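Alkaline serine protease (Pseudoalteromonas sp., PDB 1Y9Z) probably hydrolyses peptide bonds in proteins as a cold-adapted, subtilisin-like alkaline serine protease. Local coordinates at residues 26-30 with 113-117; 52-56 with 95-100; 130-136 with 165-171; 147-152 with 391-395; 399-405 with 416-420. All coordinates share one frame. Residues are numbered along the deposited sequence.

Interaction 1: 26-30 with 113-117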
# COMPACT_ATOMS: atom_id res chain seq x y z
N ILE A 26 -15.90 8.64 -6.15
CA ILE A 26 -14.80 7.81 -6.62
C ILE A 26 -15.28 6.36 -6.67
O ILE A 26 -15.88 5.87 -5.72
CB ILE A 26 -13.55 7.92 -5.70
CG1 ILE A 26 -12.46 6.95 -6.18
CG2 ILE A 26 -13.92 7.65 -4.25
CD1 ILE A 26 -11.10 7.21 -5.59
N CYS A 27 -15.04 5.71 -7.80
CA CYS A 27 -15.45 4.32 -7.98
C CYS A 27 -14.24 3.41 -7.94
O CYS A 27 -13.27 3.61 -8.66
CB CYS A 27 -16.14 4.17 -9.33
SG CYS A 27 -17.01 2.59 -9.62
N ILE A 28 -14.33 2.40 -7.08
CA ILE A 28 -13.26 1.43 -6.91
C ILE A 28 -13.61 0.14 -7.63
O ILE A 28 -14.53 -0.59 -7.21
CB ILE A 28 -13.02 1.12 -5.42
CG1 ILE A 28 -12.77 2.41 -4.64
CG2 ILE A 28 -11.84 0.19 -5.27
CD1 ILE A 28 -12.72 2.22 -3.13
N ILE A 29 -12.91 -0.15 -8.72
CA ILE A 29 -13.13 -1.38 -9.47
C ILE A 29 -12.09 -2.33 -8.89
O ILE A 29 -10.89 -2.17 -9.12
CB ILE A 29 -12.88 -1.17 -10.98
CG1 ILE A 29 -13.90 -0.16 -11.52
CG2 ILE A 29 -12.98 -2.49 -11.72
CD1 ILE A 29 -13.79 0.10 -13.02
N ASP A 30 -12.54 -3.31 -8.12
CA ASP A 30 -11.61 -4.21 -7.47
C ASP A 30 -12.32 -5.48 -6.98
O ASP A 30 -13.29 -5.93 -7.59
CB ASP A 30 -10.96 -3.46 -6.30
CG ASP A 30 -9.52 -3.89 -6.05
OD1 ASP A 30 -9.31 -5.07 -5.72
OD2 ASP A 30 -8.61 -3.04 -6.17
N ALA A 113 -17.38 -2.42 -16.64
CA ALA A 113 -17.25 -2.06 -15.23
C ALA A 113 -17.10 -0.55 -15.11
O ALA A 113 -17.71 0.08 -14.24
CB ALA A 113 -16.03 -2.75 -14.62
N ILE A 114 -16.29 0.04 -15.98
CA ILE A 114 -16.11 1.49 -15.97
C ILE A 114 -17.43 2.16 -16.33
O ILE A 114 -17.82 3.15 -15.71
CB ILE A 114 -14.99 1.91 -16.95
CG1 ILE A 114 -13.66 1.30 -16.51
CG2 ILE A 114 -14.88 3.43 -17.00
CD1 ILE A 114 -12.53 1.50 -17.50
N ASP A 115 -18.13 1.63 -17.33
CA ASP A 115 -19.42 2.20 -17.72
C ASP A 115 -20.35 2.21 -16.50
O ASP A 115 -21.05 3.19 -16.26
CB ASP A 115 -20.10 1.37 -18.82
CG ASP A 115 -19.39 1.48 -20.16
OD1 ASP A 115 -18.75 2.51 -20.43
OD2 ASP A 115 -19.50 0.52 -20.96
N THR A 116 -20.35 1.12 -15.75
CA THR A 116 -21.19 1.00 -14.56
C THR A 116 -20.80 2.07 -13.54
O THR A 116 -21.66 2.71 -12.93
CB THR A 116 -21.06 -0.40 -13.94
OG1 THR A 116 -21.57 -1.37 -14.87
CG2 THR A 116 -21.86 -0.50 -12.64
N CYS A 117 -19.50 2.24 -13.34
CA CYS A 117 -19.01 3.24 -12.41
C CYS A 117 -19.58 4.62 -12.75
O CYS A 117 -20.03 5.36 -11.88
CB CYS A 117 -17.49 3.34 -12.51
SG CYS A 117 -16.50 2.16 -11.54

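Interaction 2: 52-56 with 95-100. With PMS (phenylmethanesulfonic acid), chain H.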
# COMPACT_ATOMS: atom_id res chain seq x y z
N GLY A 52 -21.84 -12.29 -11.66
CA GLY A 52 -20.70 -13.17 -11.49
C GLY A 52 -19.86 -13.00 -10.25
O GLY A 52 -18.97 -13.81 -9.99
N THR A 53 -20.12 -11.97 -9.45
CA THR A 53 -19.32 -11.73 -8.25
C THR A 53 -20.08 -11.53 -6.95
O THR A 53 -19.55 -10.95 -6.00
CB THR A 53 -18.39 -10.52 -8.46
OG1 THR A 53 -19.16 -9.38 -8.84
CG2 THR A 53 -17.37 -10.81 -9.56
N GLY A 54 -21.32 -12.00 -6.89
CA GLY A 54 -22.11 -11.86 -5.67
C GLY A 54 -22.37 -10.43 -5.24
O GLY A 54 -22.70 -9.57 -6.06
N ASN A 55 -22.24 -10.18 -3.94
CA ASN A 55 -22.48 -8.84 -3.40
C ASN A 55 -21.20 -8.02 -3.32
O ASN A 55 -20.17 -8.51 -2.84
CB ASN A 55 -23.11 -8.94 -2.01
CG ASN A 55 -24.50 -9.55 -2.04
OD1 ASN A 55 -25.34 -9.16 -2.85
ND2 ASN A 55 -24.75 -10.50 -1.15
N TRP A 56 -21.27 -6.78 -3.78
CA TRP A 56 -20.11 -5.90 -3.76
C TRP A 56 -19.63 -5.64 -2.34
O TRP A 56 -18.44 -5.39 -2.12
CB TRP A 56 -20.44 -4.56 -4.44
CG TRP A 56 -21.50 -3.75 -3.76
CD1 TRP A 56 -22.84 -3.72 -4.06
CD2 TRP A 56 -21.32 -2.83 -2.67
NE1 TRP A 56 -23.49 -2.85 -3.23
CE2 TRP A 56 -22.59 -2.29 -2.37
CE3 TRP A 56 -20.20 -2.42 -1.93
CZ2 TRP A 56 -22.77 -1.35 -1.34
CZ3 TRP A 56 -20.39 -1.48 -0.91
CH2 TRP A 56 -21.66 -0.96 -0.63
N ILE A 95 -18.71 1.05 -5.44
CA ILE A 95 -17.96 -0.19 -5.58
C ILE A 95 -18.45 -1.07 -6.72
O ILE A 95 -19.64 -1.35 -6.85
CB ILE A 95 -18.03 -1.02 -4.27
CG1 ILE A 95 -17.60 -0.17 -3.07
CG2 ILE A 95 -17.16 -2.27 -4.40
CD1 ILE A 95 -16.19 0.38 -3.16
N VAL A 96 -17.51 -1.49 -7.57
CA VAL A 96 -17.82 -2.42 -8.65
C VAL A 96 -16.85 -3.57 -8.42
O VAL A 96 -15.64 -3.42 -8.55
CB VAL A 96 -17.58 -1.80 -10.05
CG1 VAL A 96 -17.81 -2.87 -11.12
CG2 VAL A 96 -18.54 -0.64 -10.28
N LYS A 97 -17.41 -4.72 -8.03
CA LYS A 97 -16.62 -5.91 -7.72
C LYS A 97 -16.42 -6.78 -8.96
O LYS A 97 -17.35 -7.43 -9.43
CB LYS A 97 -17.33 -6.70 -6.62
CG LYS A 97 -16.59 -7.93 -6.13
CD LYS A 97 -17.44 -8.66 -5.10
CE LYS A 97 -16.82 -9.98 -4.67
NZ LYS A 97 -17.76 -10.73 -3.78
N VAL A 98 -15.19 -6.80 -9.47
CA VAL A 98 -14.88 -7.60 -10.65
C VAL A 98 -14.10 -8.87 -10.32
O VAL A 98 -13.98 -9.77 -11.15
CB VAL A 98 -14.06 -6.78 -11.69
CG1 VAL A 98 -14.88 -5.59 -12.17
CG2 VAL A 98 -12.75 -6.31 -11.07
N PHE A 99 -13.58 -8.95 -9.09
CA PHE A 99 -12.81 -10.12 -8.67
C PHE A 99 -13.44 -10.95 -7.56
O PHE A 99 -13.98 -10.40 -6.59
CB PHE A 99 -11.42 -9.72 -8.17
CG PHE A 99 -10.54 -9.09 -9.20
CD1 PHE A 99 -10.21 -7.74 -9.11
CD2 PHE A 99 -10.03 -9.84 -10.25
CE1 PHE A 99 -9.36 -7.15 -10.05
CE2 PHE A 99 -9.18 -9.26 -11.20
CZ PHE A 99 -8.85 -7.91 -11.09
N ASN A 100 -13.36 -12.27 -7.71
CA ASN A 100 -13.82 -13.20 -6.69
C ASN A 100 -12.51 -13.78 -6.18
O ASN A 100 -11.45 -13.49 -6.72
CB ASN A 100 -14.67 -14.33 -7.28
CG ASN A 100 -16.04 -13.87 -7.74
OD1 ASN A 100 -16.73 -13.14 -7.02
ND2 ASN A 100 -16.44 -14.30 -8.92
C PMS H . -2.03 -6.02 -8.52
S PMS H . -1.85 -4.22 -8.67
C1 PMS H . -3.20 -6.60 -9.35
C2 PMS H . -2.92 -7.03 -10.70
C3 PMS H . -3.97 -7.57 -11.51
C4 PMS H . -5.29 -7.67 -10.92
C5 PMS H . -5.57 -7.25 -9.59
C6 PMS H . -4.55 -6.70 -8.75
O2S PMS H . -2.18 -3.86 -10.05
O1S PMS H . -0.49 -3.84 -8.37

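Interaction 3: 130-136 with 165-171. With NA (sodium ion), chain E; PMS (phenylmethanesulfonic acid), chain H.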
# COMPACT_ATOMS: atom_id res chain seq x y z
N LEU A 130 -5.49 -2.72 -10.77
CA LEU A 130 -5.48 -3.97 -11.52
C LEU A 130 -4.81 -3.73 -12.86
O LEU A 130 -4.65 -2.58 -13.29
CB LEU A 130 -6.92 -4.45 -11.73
CG LEU A 130 -7.89 -3.49 -12.43
CD1 LEU A 130 -7.75 -3.63 -13.94
CD2 LEU A 130 -9.32 -3.81 -12.02
N GLY A 131 -4.43 -4.81 -13.53
CA GLY A 131 -3.78 -4.66 -14.82
C GLY A 131 -3.60 -5.97 -15.55
O GLY A 131 -3.54 -7.04 -14.95
N GLY A 132 -3.54 -5.86 -16.88
CA GLY A 132 -3.34 -7.02 -17.73
C GLY A 132 -2.31 -6.64 -18.78
O GLY A 132 -2.04 -5.46 -19.00
N SER A 133 -1.73 -7.64 -19.43
CA SER A 133 -0.71 -7.38 -20.44
C SER A 133 -1.25 -6.98 -21.81
O SER A 133 -0.57 -6.31 -22.58
CB SER A 133 0.20 -8.60 -20.58
OG SER A 133 -0.56 -9.76 -20.90
N GLY A 134 -2.49 -7.38 -22.10
CA GLY A 134 -3.07 -7.06 -23.40
C GLY A 134 -3.68 -5.67 -23.54
O GLY A 134 -4.07 -5.04 -22.56
N SER A 135 -3.75 -5.20 -24.78
CA SER A 135 -4.32 -3.90 -25.11
C SER A 135 -5.14 -4.01 -26.39
O SER A 135 -4.82 -4.81 -27.27
CB SER A 135 -3.19 -2.86 -25.28
OG SER A 135 -2.14 -3.36 -26.10
N THR A 136 -6.21 -3.22 -26.49
CA THR A 136 -7.05 -3.24 -27.68
C THR A 136 -7.50 -1.84 -28.07
O THR A 136 -7.52 -0.92 -27.24
CB THR A 136 -8.33 -4.10 -27.49
OG1 THR A 136 -9.28 -3.37 -26.70
CG2 THR A 136 -7.99 -5.41 -26.80
N TYR A 165 4.27 -2.98 -20.21
CA TYR A 165 3.12 -2.10 -20.08
C TYR A 165 1.94 -2.89 -19.51
O TYR A 165 1.59 -3.94 -20.03
CB TYR A 165 2.68 -1.55 -21.44
CG TYR A 165 3.63 -0.56 -22.07
CD1 TYR A 165 3.85 0.68 -21.48
CD2 TYR A 165 4.27 -0.86 -23.27
CE1 TYR A 165 4.70 1.61 -22.09
CE2 TYR A 165 5.11 0.06 -23.87
CZ TYR A 165 5.32 1.29 -23.28
OH TYR A 165 6.15 2.20 -23.89
N SER A 166 1.36 -2.37 -18.45
CA SER A 166 0.18 -2.98 -17.85
C SER A 166 -0.98 -2.07 -18.27
O SER A 166 -0.84 -0.85 -18.29
CB SER A 166 0.29 -3.01 -16.33
OG SER A 166 -0.87 -3.58 -15.75
N TYR A 167 -2.11 -2.67 -18.61
CA TYR A 167 -3.28 -1.90 -19.03
C TYR A 167 -4.39 -2.17 -18.01
O TYR A 167 -4.49 -3.27 -17.48
CB TYR A 167 -3.68 -2.33 -20.44
CG TYR A 167 -2.60 -2.01 -21.46
CD1 TYR A 167 -2.57 -0.78 -22.11
CD2 TYR A 167 -1.58 -2.92 -21.72
CE1 TYR A 167 -1.54 -0.46 -23.00
CE2 TYR A 167 -0.54 -2.61 -22.60
CZ TYR A 167 -0.53 -1.38 -23.24
OH TYR A 167 0.50 -1.05 -24.10
N PRO A 168 -5.28 -1.19 -17.79
CA PRO A 168 -5.39 0.14 -18.41
C PRO A 168 -4.37 1.24 -18.10
O PRO A 168 -4.39 2.28 -18.76
CB PRO A 168 -6.80 0.57 -18.02
CG PRO A 168 -6.90 0.04 -16.63
CD PRO A 168 -6.33 -1.36 -16.77
N ALA A 169 -3.50 1.04 -17.11
CA ALA A 169 -2.54 2.09 -16.77
C ALA A 169 -1.76 2.67 -17.94
O ALA A 169 -1.53 3.87 -18.00
CB ALA A 169 -1.56 1.56 -15.73
N SER A 170 -1.38 1.81 -18.89
CA SER A 170 -0.57 2.26 -20.02
C SER A 170 -1.27 2.94 -21.20
O SER A 170 -0.62 3.22 -22.21
CB SER A 170 0.30 1.10 -20.48
OG SER A 170 1.14 0.69 -19.41
N TYR A 171 -2.57 3.19 -21.08
CA TYR A 171 -3.30 3.91 -22.13
C TYR A 171 -3.08 5.39 -21.80
O TYR A 171 -2.91 5.75 -20.64
CB TYR A 171 -4.80 3.61 -22.07
CG TYR A 171 -5.20 2.24 -22.55
CD1 TYR A 171 -5.99 1.40 -21.76
CD2 TYR A 171 -4.82 1.78 -23.82
CE1 TYR A 171 -6.39 0.15 -22.21
CE2 TYR A 171 -5.22 0.53 -24.28
CZ TYR A 171 -6.01 -0.28 -23.47
OH TYR A 171 -6.42 -1.51 -23.92
NA NA E . -1.32 6.02 -18.98
C PMS H . -2.03 -6.02 -8.52
S PMS H . -1.85 -4.22 -8.67
C1 PMS H . -3.20 -6.60 -9.35
C2 PMS H . -2.92 -7.03 -10.70
C3 PMS H . -3.97 -7.57 -11.51
C4 PMS H . -5.29 -7.67 -10.92
C5 PMS H . -5.57 -7.25 -9.59
C6 PMS H . -4.55 -6.70 -8.75
O2S PMS H . -2.18 -3.86 -10.05
O1S PMS H . -0.49 -3.84 -8.37
O HOH W 1 -3.06 -1.17 -15.15
O HOH W 2 2.03 -5.83 -22.00

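Interaction 4: 147-152 with 391-395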
# COMPACT_ATOMS: atom_id res chain seq x y z
N TYR A 147 -12.57 9.68 -20.44
CA TYR A 147 -11.63 10.71 -20.00
C TYR A 147 -12.00 12.06 -20.60
O TYR A 147 -12.05 13.07 -19.88
CB TYR A 147 -10.21 10.31 -20.41
CG TYR A 147 -9.15 11.35 -20.09
CD1 TYR A 147 -8.97 11.81 -18.78
CD2 TYR A 147 -8.31 11.84 -21.08
CE1 TYR A 147 -7.98 12.74 -18.48
CE2 TYR A 147 -7.31 12.76 -20.79
CZ TYR A 147 -7.15 13.21 -19.49
OH TYR A 147 -6.16 14.13 -19.21
N ASN A 148 -12.28 12.09 -21.89
CA ASN A 148 -12.64 13.35 -22.54
C ASN A 148 -13.99 13.84 -22.04
O ASN A 148 -14.26 15.04 -22.06
CB ASN A 148 -12.66 13.19 -24.06
CG ASN A 148 -11.28 12.95 -24.64
OD1 ASN A 148 -10.30 13.57 -24.20
ND2 ASN A 148 -11.19 12.06 -25.62
N ASN A 149 -14.84 12.92 -21.59
CA ASN A 149 -16.14 13.30 -21.06
C ASN A 149 -16.01 13.87 -19.65
O ASN A 149 -17.00 14.30 -19.06
CB ASN A 149 -17.11 12.11 -21.04
CG ASN A 149 -17.62 11.75 -22.43
OD1 ASN A 149 -17.54 12.55 -23.36
ND2 ASN A 149 -18.17 10.55 -22.56
N GLY A 150 -14.80 13.84 -19.11
CA GLY A 150 -14.58 14.39 -17.78
C GLY A 150 -14.34 13.43 -16.63
O GLY A 150 -14.35 13.84 -15.47
N VAL A 151 -14.11 12.15 -16.94
CA VAL A 151 -13.85 11.16 -15.89
C VAL A 151 -12.36 10.91 -15.75
O VAL A 151 -11.69 10.57 -16.72
CB VAL A 151 -14.55 9.82 -16.20
CG1 VAL A 151 -14.28 8.82 -15.09
CG2 VAL A 151 -16.05 10.05 -16.37
N LEU A 152 -11.83 11.10 -14.54
CA LEU A 152 -10.41 10.88 -14.28
C LEU A 152 -10.16 9.39 -14.04
O LEU A 152 -10.76 8.79 -13.15
CB LEU A 152 -9.96 11.70 -13.06
CG LEU A 152 -8.48 11.66 -12.68
CD1 LEU A 152 -7.61 12.20 -13.81
CD2 LEU A 152 -8.26 12.49 -11.42
N ALA A 391 -11.32 16.74 -15.52
CA ALA A 391 -10.44 15.64 -15.16
C ALA A 391 -9.03 15.88 -15.70
O ALA A 391 -8.05 15.69 -14.99
CB ALA A 391 -10.99 14.33 -15.70
N SER A 392 -8.95 16.31 -16.95
CA SER A 392 -7.65 16.56 -17.57
C SER A 392 -6.91 17.67 -16.84
O SER A 392 -5.69 17.62 -16.68
CB SER A 392 -7.83 16.93 -19.05
OG SER A 392 -8.56 18.14 -19.20
N GLN A 393 -7.65 18.68 -16.38
CA GLN A 393 -7.04 19.79 -15.66
C GLN A 393 -6.52 19.35 -14.29
O GLN A 393 -5.45 19.78 -13.86
CB GLN A 393 -8.05 20.93 -15.52
CG GLN A 393 -8.23 21.71 -16.82
CD GLN A 393 -9.37 22.72 -16.78
OE1 GLN A 393 -9.43 23.63 -17.61
NE2 GLN A 393 -10.28 22.55 -15.83
N VAL A 394 -7.26 18.47 -13.62
CA VAL A 394 -6.83 17.97 -12.32
C VAL A 394 -5.59 17.10 -12.51
O VAL A 394 -4.63 17.18 -11.74
CB VAL A 394 -7.95 17.14 -11.64
CG1 VAL A 394 -7.42 16.47 -10.38
CG2 VAL A 394 -9.12 18.05 -11.29
N ARG A 395 -5.61 16.27 -13.56
CA ARG A 395 -4.49 15.39 -13.87
C ARG A 395 -3.23 16.23 -14.06
O ARG A 395 -2.17 15.91 -13.51
CB ARG A 395 -4.81 14.60 -15.15
CG ARG A 395 -3.75 13.59 -15.56
CD ARG A 395 -4.24 12.78 -16.75
NE ARG A 395 -3.22 11.87 -17.26
CZ ARG A 395 -3.39 11.10 -18.33
NH1 ARG A 395 -2.42 10.29 -18.73
NH2 ARG A 395 -4.54 11.14 -19.00
O HOH W 3 -11.19 15.66 -18.88
O HOH W 4 -14.32 16.68 -15.62

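Interaction 5: 399-405 with 416-420. With CA (calcium ion), chain D.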
# COMPACT_ATOMS: atom_id res chain seq x y z
N ASN A 399 0.39 16.33 -11.80
CA ASN A 399 1.69 16.14 -12.42
C ASN A 399 2.59 17.36 -12.24
O ASN A 399 3.78 17.23 -11.96
CB ASN A 399 1.52 15.85 -13.91
CG ASN A 399 0.91 14.49 -14.17
OD1 ASN A 399 0.35 14.24 -15.24
ND2 ASN A 399 1.02 13.60 -13.20
N ALA A 400 2.01 18.54 -12.40
CA ALA A 400 2.76 19.78 -12.27
C ALA A 400 3.26 20.06 -10.86
O ALA A 400 4.24 20.78 -10.68
CB ALA A 400 1.92 20.95 -12.76
N THR A 401 2.59 19.49 -9.86
CA THR A 401 2.98 19.73 -8.48
C THR A 401 3.59 18.54 -7.74
O THR A 401 3.89 18.64 -6.56
CB THR A 401 1.77 20.22 -7.66
OG1 THR A 401 0.75 19.22 -7.64
CG2 THR A 401 1.22 21.50 -8.26
N ALA A 402 3.78 17.42 -8.44
CA ALA A 402 4.37 16.25 -7.82
C ALA A 402 5.82 16.56 -7.45
O ALA A 402 6.49 17.34 -8.12
CB ALA A 402 4.31 15.07 -8.77
N ASP A 403 6.30 15.95 -6.36
CA ASP A 403 7.68 16.17 -5.93
C ASP A 403 8.62 15.26 -6.71
O ASP A 403 8.58 14.04 -6.56
CB ASP A 403 7.82 15.90 -4.43
CG ASP A 403 6.91 16.78 -3.59
OD1 ASP A 403 6.84 18.00 -3.86
OD2 ASP A 403 6.27 16.26 -2.65
N ASP A 404 9.46 15.87 -7.54
CA ASP A 404 10.42 15.14 -8.36
C ASP A 404 11.26 14.17 -7.54
O ASP A 404 11.85 14.55 -6.53
CB ASP A 404 11.32 16.14 -9.09
CG ASP A 404 12.10 15.51 -10.23
OD1 ASP A 404 11.94 14.30 -10.48
OD2 ASP A 404 12.89 16.23 -10.88
N LEU A 405 11.30 12.91 -7.97
CA LEU A 405 12.07 11.88 -7.29
C LEU A 405 13.14 11.32 -8.23
O LEU A 405 13.11 11.59 -9.43
CB LEU A 405 11.16 10.72 -6.86
CG LEU A 405 9.96 11.01 -5.96
CD1 LEU A 405 9.24 9.70 -5.64
CD2 LEU A 405 10.42 11.69 -4.68
N TYR A 416 6.52 11.80 -12.67
CA TYR A 416 6.83 13.17 -12.26
C TYR A 416 7.22 13.24 -10.78
O TYR A 416 7.68 14.28 -10.31
CB TYR A 416 5.64 14.09 -12.54
CG TYR A 416 5.46 14.36 -14.02
CD1 TYR A 416 6.42 15.07 -14.74
CD2 TYR A 416 4.34 13.89 -14.70
CE1 TYR A 416 6.27 15.30 -16.10
CE2 TYR A 416 4.18 14.11 -16.07
CZ TYR A 416 5.15 14.81 -16.76
OH TYR A 416 5.01 15.01 -18.11
N GLY A 417 7.04 12.14 -10.07
CA GLY A 417 7.40 12.12 -8.66
C GLY A 417 6.28 11.77 -7.71
O GLY A 417 5.25 11.24 -8.10
N MET A 418 6.49 12.10 -6.43
CA MET A 418 5.52 11.82 -5.39
C MET A 418 4.35 12.80 -5.43
O MET A 418 4.56 14.01 -5.44
CB MET A 418 6.19 11.87 -4.02
CG MET A 418 5.30 11.41 -2.88
SD MET A 418 4.95 9.65 -3.00
CE MET A 418 5.27 9.13 -1.32
N ILE A 419 3.13 12.27 -5.43
CA ILE A 419 1.95 13.12 -5.46
C ILE A 419 1.96 14.03 -4.23
O ILE A 419 2.37 13.62 -3.14
CB ILE A 419 0.66 12.26 -5.49
CG1 ILE A 419 -0.56 13.16 -5.72
CG2 ILE A 419 0.54 11.44 -4.21
CD1 ILE A 419 -1.81 12.40 -6.12
N ASN A 420 1.52 15.27 -4.41
CA ASN A 420 1.51 16.26 -3.34
C ASN A 420 0.15 16.96 -3.31
O ASN A 420 -0.10 17.87 -4.10
CB ASN A 420 2.62 17.29 -3.59
CG ASN A 420 2.82 18.23 -2.42
OD1 ASN A 420 1.86 18.71 -1.82
ND2 ASN A 420 4.08 18.51 -2.09
CA CA D . 12.56 12.29 -11.50
O HOH W 5 0.80 16.46 -6.95
O HOH W 6 4.34 14.84 -1.53
O HOH W 7 10.35 11.71 -10.72

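Interaction 1: 26-30 with 113-117
Strand 26-30 packs against helix 113-117 nearly antiparallel to it, the short axes 9.2 Å apart at an angle of 155°. Ile-26 points elsewhere, its branched side chain packing on helix 65-74. Cys-27 turns toward the helix and forms the covalent link: its SG lies 2.0 Å from SG of Cys-117, with chi3 of -74°, a compact, fully buried disulfide. Ile-28 faces away and meets helix 65-74, so the strand offers apolar side chains to both faces of the sheet. Ile-29 points back to helix 113-117. Ile-29 CG1 touches Cys-117 SG at 3.5 Å, while its CD1 reaches Ile-114 CG1 at 3.7 Å and Ala-113 CB at 4.0 Å; the small alanine lets the long isoleucine come close. Asp-30 ends the strand, its OD1 hydrogen-bonded to His-65 ND1, a pairing consistent with the Asp-His part of a subtilase catalytic triad. With helices 65-74 and 110-119 on its two faces, the parallel sheet has the three-layer α/β/α architecture of the subtilisin-like fold.

Interaction 2: 52-56 with 95-100
Polar bonds dominate where loop 52-56 meets strand residues 95-100. The main partner of Lys-97 NZ is Gln-58 O; the fully extended side chain also brings Lys-97 NZ to Thr-53 O at 2.9 Å and, weakly, to Asn-55 O at 3.4 Å, so backbone carbonyls meet the ammonium of this buried lysine. In return Thr-53 points toward the strand, and its p rotamer sets OG1, carried directly on CB, 2.7 Å from Lys-97 O as donor. Asn-100 ND2 donates to Gly-52 O at 2.8 Å, nearly in line (172°). Gly-54 turns the loop with a positive phi of 61° that favours glycine. Strand 92-100 belongs to the parallel sheet of the subtilisin-like α/β domain and carries Phe-99, its CA-to-CB bond pointing away from 52-56, to the bound phenylmethanesulfonic acid: Phe-99 CZ is 3.6 Å from PMS C4. The closest apolar side-chain pair is Trp-56 with Ile-95, CE3 to CB at 3.5 Å, and Val-45 touches both; Thr-53 CG2 packs by Val-98 C at 3.9 Å.

Interaction 3: 130-136 with 165-171
Two irregular segments meet through a single antiparallel bridge. Gly-132 and Tyr-167 form a hydrogen-bonded pair, Gly-132 N to Tyr-167 O and Tyr-167 N to Gly-132 O both 2.8 Å. Past it, one water joins Ser-133 O and Tyr-165 O; before it, another joins Leu-130 O to Ala-169 N. Residues 165-171 then bend through a cis peptide before Pro-168 and a type I turn from Pro-168 to Tyr-171. Gly-131 is tightly fitted: a CB would collide with Ser-166 OG. Of the side chains, Ser-135 CB sits squarely over the Tyr-167 ring, 3.5 Å from its centroid, in a CH-pi contact for which a flat aromatic is well suited. Tyr-171 OH accepts from Thr-136 N at 3.1 Å and also bonds Glu-139, while Thr-136 OG1 N-caps helix 137-148 at Glu-139 N. Leu-130 CD1 packs on Pro-168 CD at 3.9 Å. The carbonyls Ala-169 O and Tyr-171 O bind sodium at 2.4 and 2.3 Å, with Val-174 and Gln-195 completing the site. With Gly-131 N 3.5 Å from PMS C3, these paired segments are consistent with the S1 pocket of subtilases, whose wall likewise includes a cis-proline loop beside a cation site.

Interaction 4: 147-152 with 391-395
A Schellman motif ends helix 137-148 here and turns the chain into strand 152-156, and the start of helix 391-401 packs into this corner. Gly-150 makes the turn with a phi of 108°, where a CB would be jammed against the preceding carbonyl; its N bonds Tyr-147 O at 3.0 Å. Tyr-147, chi1 t, swings its long ring out beside the opposing helix. Tyr-147 OH comes within 3.3 Å of Ser-392 CB, its CE1 lies 4.4 Å from Ala-391 CB, and Arg-395 NH2 sits over one face of the ring, 3.4 Å from Tyr-147 CZ. Arg-395 is extended, with every chi near 180°, which carries its charge clear of the helix to a salt bridge with Glu-197; NH2 also bonds Asp-172 O. Leu-152, with chi1 t and chi2 p, splays its methyls between Val-394 and Arg-395: CD2 to Val-394 CG1 is 4.2 Å and CD1 to Arg-395 CB is 3.9 Å. Ala-391 nestles against the strand's start, Ala-391 CB lying 3.4 Å from Gly-150 O and 3.9 Å from Leu-152 CB, a closeness that suits a one-carbon side chain. Trp-383 of helix 368-385 covers Leu-152, Ala-391 and Val-394. One water bridges the two segments, donating to Tyr-147 O at 2.9 Å and accepting from Ser-392 N at 3.0 Å.

Interaction 5: 399-405 with 416-420
After helix 391-401, the backbones of Asp-403 and Met-418 satisfy each other as an antiparallel hydrogen-bonded pair: Asp-403 N to Met-418 O at 2.8 Å, Met-418 N to Asp-403 O at 2.9 Å. Gly-417 passes so close to Asp-403 O, CA to O 3.1 Å, that a CB would clash. The Asp-403 carboxylate receives Asn-420 ND2, at 3.2 Å on OD2 and weakly at 3.3 Å on OD1, while Asn-420 OD1 accepts from Ala-423 N and N-caps helix 421-430; an amide suits both roles. A water lies 2.6 Å from Asp-403 OD2 and 2.8 Å from Ile-419 O. Asn-420 N donates to another at 2.9 Å, which donates to Thr-401 OG1 at 2.8 Å; that hydroxyl also bonds Ala-397 O. Leu-405 N donates to a third water at 3.1 Å, itself a calcium ligand at 2.4 Å. Asp-404 OD1 and Leu-405 O bind the ion directly, at 2.3 and 2.2 Å, joined by Val-407, Gly-409 and Asp-411. The bridge thus closes the base of a calcium-binding loop.

Overall arrangement
From the N terminus, strand 26-30 opens interaction 1, which closes at 113-117; interaction 2 is nested within that loop, and the two meet through neighbouring strands 25-30 and 92-100. Interaction 3 follows in series, closing the loop from 130-136 to 165-171 and touching interactions 1 and 2 through Leu-130. Interactions 2 and 3 both approach the bound PMS. Interaction 4 begins inside the loop of interaction 3 and crosses it, reaching on to 391-395; its 238-residue loop contains the inserted beta-barrel domain, so it joins the parts of the α/β domain that precede and follow the insert. Helix 391-401 leads on to interaction 5, whose short loop holds calcium ahead of helix 421-430.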